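Local coordinates for CDP-4-keto-6-deoxy-D-glucose-3-dehydrase (Yersinia pseudotuberculosis, PDB 3BB8), which probably catalyses the C-3 dehydration of CDP-4-keto-6-deoxy-D-glucose in lipopolysaccharide sugar biosynthesis, as a pyridoxal 5'-phosphate-dependent enzyme of the aspartate aminotransferase fold, at residues L58-N64 with I291-A297. The protein carries 1 engineered substitution. Residue numbers count along the deposited sequence, not the author numbering.
Sequences LTTGRFN and ITDMQAA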
loop_
_atom_site.group_PDB
_atom_site.type_symbol
_atom_site.label_atom_id
_atom_site.label_comp_id
_atom_site.label_asym_id
_atom_site.label_seq_id
_atom_site.Cartn_x
_atom_site.Cartn_y
_atom_site.Cartn_z
ATOM N N LEU A 58 9.497 13.918 -0.199
ATOM C CA LEU A 58 9.208 12.482 -0.156
ATOM C C LEU A 58 7.733 12.059 -0.104
ATOM O O LEU A 58 7.278 11.308 -0.974
ATOM C CB LEU A 58 9.962 11.845 1.016
ATOM C CG LEU A 58 11.441 12.239 1.133
ATOM C CD1 LEU A 58 12.125 11.365 2.163
ATOM C CD2 LEU A 58 12.133 12.089 -0.207
ATOM N N THR A 59 6.979 12.550 0.880
ATOM C CA THR A 59 5.567 12.179 0.988
ATOM C C THR A 59 4.832 12.918 -0.122
ATOM O O THR A 59 5.433 13.746 -0.803
ATOM C CB THR A 59 4.954 12.565 2.360
ATOM O OG1 THR A 59 5.222 13.943 2.646
ATOM C CG2 THR A 59 5.529 11.686 3.462
ATOM N N THR A 60 3.549 12.629 -0.320
ATOM C CA THR A 60 2.811 13.306 -1.380
ATOM C C THR A 60 2.780 14.820 -1.181
ATOM O O THR A 60 2.707 15.321 -0.055
ATOM C CB THR A 60 1.351 12.800 -1.504
ATOM O OG1 THR A 60 0.728 12.784 -0.214
ATOM C CG2 THR A 60 1.319 11.414 -2.118
ATOM N N GLY A 61 2.836 15.551 -2.283
ATOM C CA GLY A 61 2.805 16.994 -2.180
ATOM C C GLY A 61 2.586 17.669 -3.511
ATOM O O GLY A 61 1.576 17.449 -4.180
ATOM N N ARG A 62 3.550 18.502 -3.878
ATOM C CA ARG A 62 3.542 19.260 -5.120
ATOM C C ARG A 62 3.095 18.415 -6.313
ATOM O O ARG A 62 2.073 18.701 -6.940
ATOM C CB ARG A 62 4.950 19.821 -5.332
ATOM C CG ARG A 62 5.273 20.416 -6.674
ATOM C CD ARG A 62 6.776 20.703 -6.708
ATOM N NE ARG A 62 7.241 21.112 -8.029
ATOM C CZ ARG A 62 8.504 21.015 -8.433
ATOM N NH1 ARG A 62 9.432 20.521 -7.618
ATOM N NH2 ARG A 62 8.838 21.405 -9.657
ATOM N N PHE A 63 3.844 17.363 -6.616
ATOM C CA PHE A 63 3.492 16.508 -7.743
ATOM C C PHE A 63 2.192 15.724 -7.571
ATOM O O PHE A 63 1.397 15.628 -8.517
ATOM C CB PHE A 63 4.629 15.544 -8.055
ATOM C CG PHE A 63 5.864 16.223 -8.547
ATOM C CD1 PHE A 63 6.923 16.488 -7.681
ATOM C CD2 PHE A 63 5.971 16.609 -9.881
ATOM C CE1 PHE A 63 8.065 17.126 -8.136
ATOM C CE2 PHE A 63 7.107 17.248 -10.346
ATOM C CZ PHE A 63 8.159 17.508 -9.475
ATOM N N ASN A 64 1.965 15.171 -6.380
ATOM C CA ASN A 64 0.747 14.408 -6.155
ATOM C C ASN A 64 -0.476 15.287 -6.354
ATOM O O ASN A 64 -1.504 14.816 -6.845
ATOM C CB ASN A 64 0.713 13.803 -4.752
ATOM C CG ASN A 64 -0.479 12.867 -4.552
ATOM O OD1 ASN A 64 -0.539 11.790 -5.148
ATOM N ND2 ASN A 64 -1.439 13.286 -3.723
ATOM N N ILE A 291 1.158 6.982 -1.326
ATOM C CA ILE A 291 2.389 6.841 -2.090
ATOM C C ILE A 291 3.301 8.038 -1.879
ATOM O O ILE A 291 3.018 8.913 -1.051
ATOM C CB ILE A 291 2.129 6.641 -3.617
ATOM C CG1 ILE A 291 1.777 7.968 -4.306
ATOM C CG2 ILE A 291 1.025 5.616 -3.811
ATOM C CD1 ILE A 291 0.423 8.506 -3.980
ATOM N N THR A 292 4.406 8.056 -2.612
ATOM C CA THR A 292 5.384 9.130 -2.506
ATOM C C THR A 292 5.209 10.128 -3.647
ATOM O O THR A 292 4.546 9.830 -4.644
ATOM C CB THR A 292 6.818 8.571 -2.576
ATOM O OG1 THR A 292 7.064 8.061 -3.892
ATOM C CG2 THR A 292 7.005 7.460 -1.556
ATOM N N ASP A 293 5.806 11.310 -3.514
ATOM C CA ASP A 293 5.674 12.299 -4.574
ATOM C C ASP A 293 6.524 11.825 -5.756
ATOM O O ASP A 293 6.266 12.205 -6.898
ATOM C CB ASP A 293 6.109 13.690 -4.083
ATOM C CG ASP A 293 5.199 14.812 -4.604
ATOM O OD1 ASP A 293 3.962 14.633 -4.615
ATOM O OD2 ASP A 293 5.718 15.882 -4.990
ATOM N N MET A 294 7.521 10.982 -5.478
ATOM C CA MET A 294 8.371 10.438 -6.538
ATOM C C MET A 294 7.478 9.708 -7.537
ATOM O O MET A 294 7.534 9.951 -8.748
ATOM C CB MET A 294 9.393 9.455 -5.977
ATOM C CG MET A 294 10.483 10.087 -5.148
ATOM S SD MET A 294 10.018 10.502 -3.442
ATOM C CE MET A 294 10.219 8.907 -2.650
ATOM N N GLN A 295 6.654 8.808 -7.013
ATOM C CA GLN A 295 5.720 8.063 -7.839
ATOM C C GLN A 295 4.780 9.058 -8.506
ATOM O O GLN A 295 4.504 8.964 -9.702
ATOM C CB GLN A 295 4.915 7.079 -6.975
ATOM C CG GLN A 295 5.715 5.887 -6.466
ATOM C CD GLN A 295 5.156 5.302 -5.168
ATOM O OE1 GLN A 295 5.498 5.747 -4.069
ATOM N NE2 GLN A 295 4.289 4.309 -5.294
ATOM N N ALA A 296 4.280 10.012 -7.731
ATOM C CA ALA A 296 3.372 11.019 -8.276
ATOM C C ALA A 296 3.981 11.715 -9.502
ATOM O O ALA A 296 3.289 11.971 -10.485
ATOM C CB ALA A 296 3.037 12.059 -7.207
ATOM N N ALA A 297 5.274 12.011 -9.431
ATOM C CA ALA A 297 5.981 12.684 -10.518
ATOM C C ALA A 297 5.922 11.870 -11.805
ATOM O O ALA A 297 5.492 12.371 -12.853
ATOM C CB ALA A 297 7.441 12.922 -10.122
#
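Two helices begin side by side here, and the carboxylate of Asp-293, in the first turn of helix 293-323, serves the amino end of the other, helix 62-75. Its OD1 accepts two backbone hydrogen bonds, from Gly-61 N and Asn-64 N, each 2.7 Å away, while OD2 takes Phe-63 N at 2.9 Å. The amides of Phe-63 and Asn-64, in the first turn, have no acceptor within their own helix, and Gly-61 at the N-cap position cannot offer a side chain; the aspartate fills that role from about 230 residues further along the chain. In return, Asp-293 N donates to Leu-58 O (2.9 Å). Helix 293-323 otherwise closes its own start with a capping box: Thr-292 OG1 accepts from Gln-295 N (3.2 Å), and Gln-295 OE1 accepts from both Thr-292 N (2.9 Å) and Thr-292 OG1 (2.8 Å). Apolar packing seals the junction, with Ala-297 CB 4.1 Å from the centroid of the Phe-63 ring in a CH-pi contact and Ala-296 CB 3.9 Å from Phe-63 CB. Asn-64 OD1 is bonded to Thr-82, and Arg-62 forms salt bridges with Asp-55 and Glu-51 of helix 43-55. Gly-225 of the second subunit packs on Leu-58 and Thr-59, placing this buried joint beside the dimer interface: a helix N-terminus whose amides are accepted by an aspartate side chain remote in sequence.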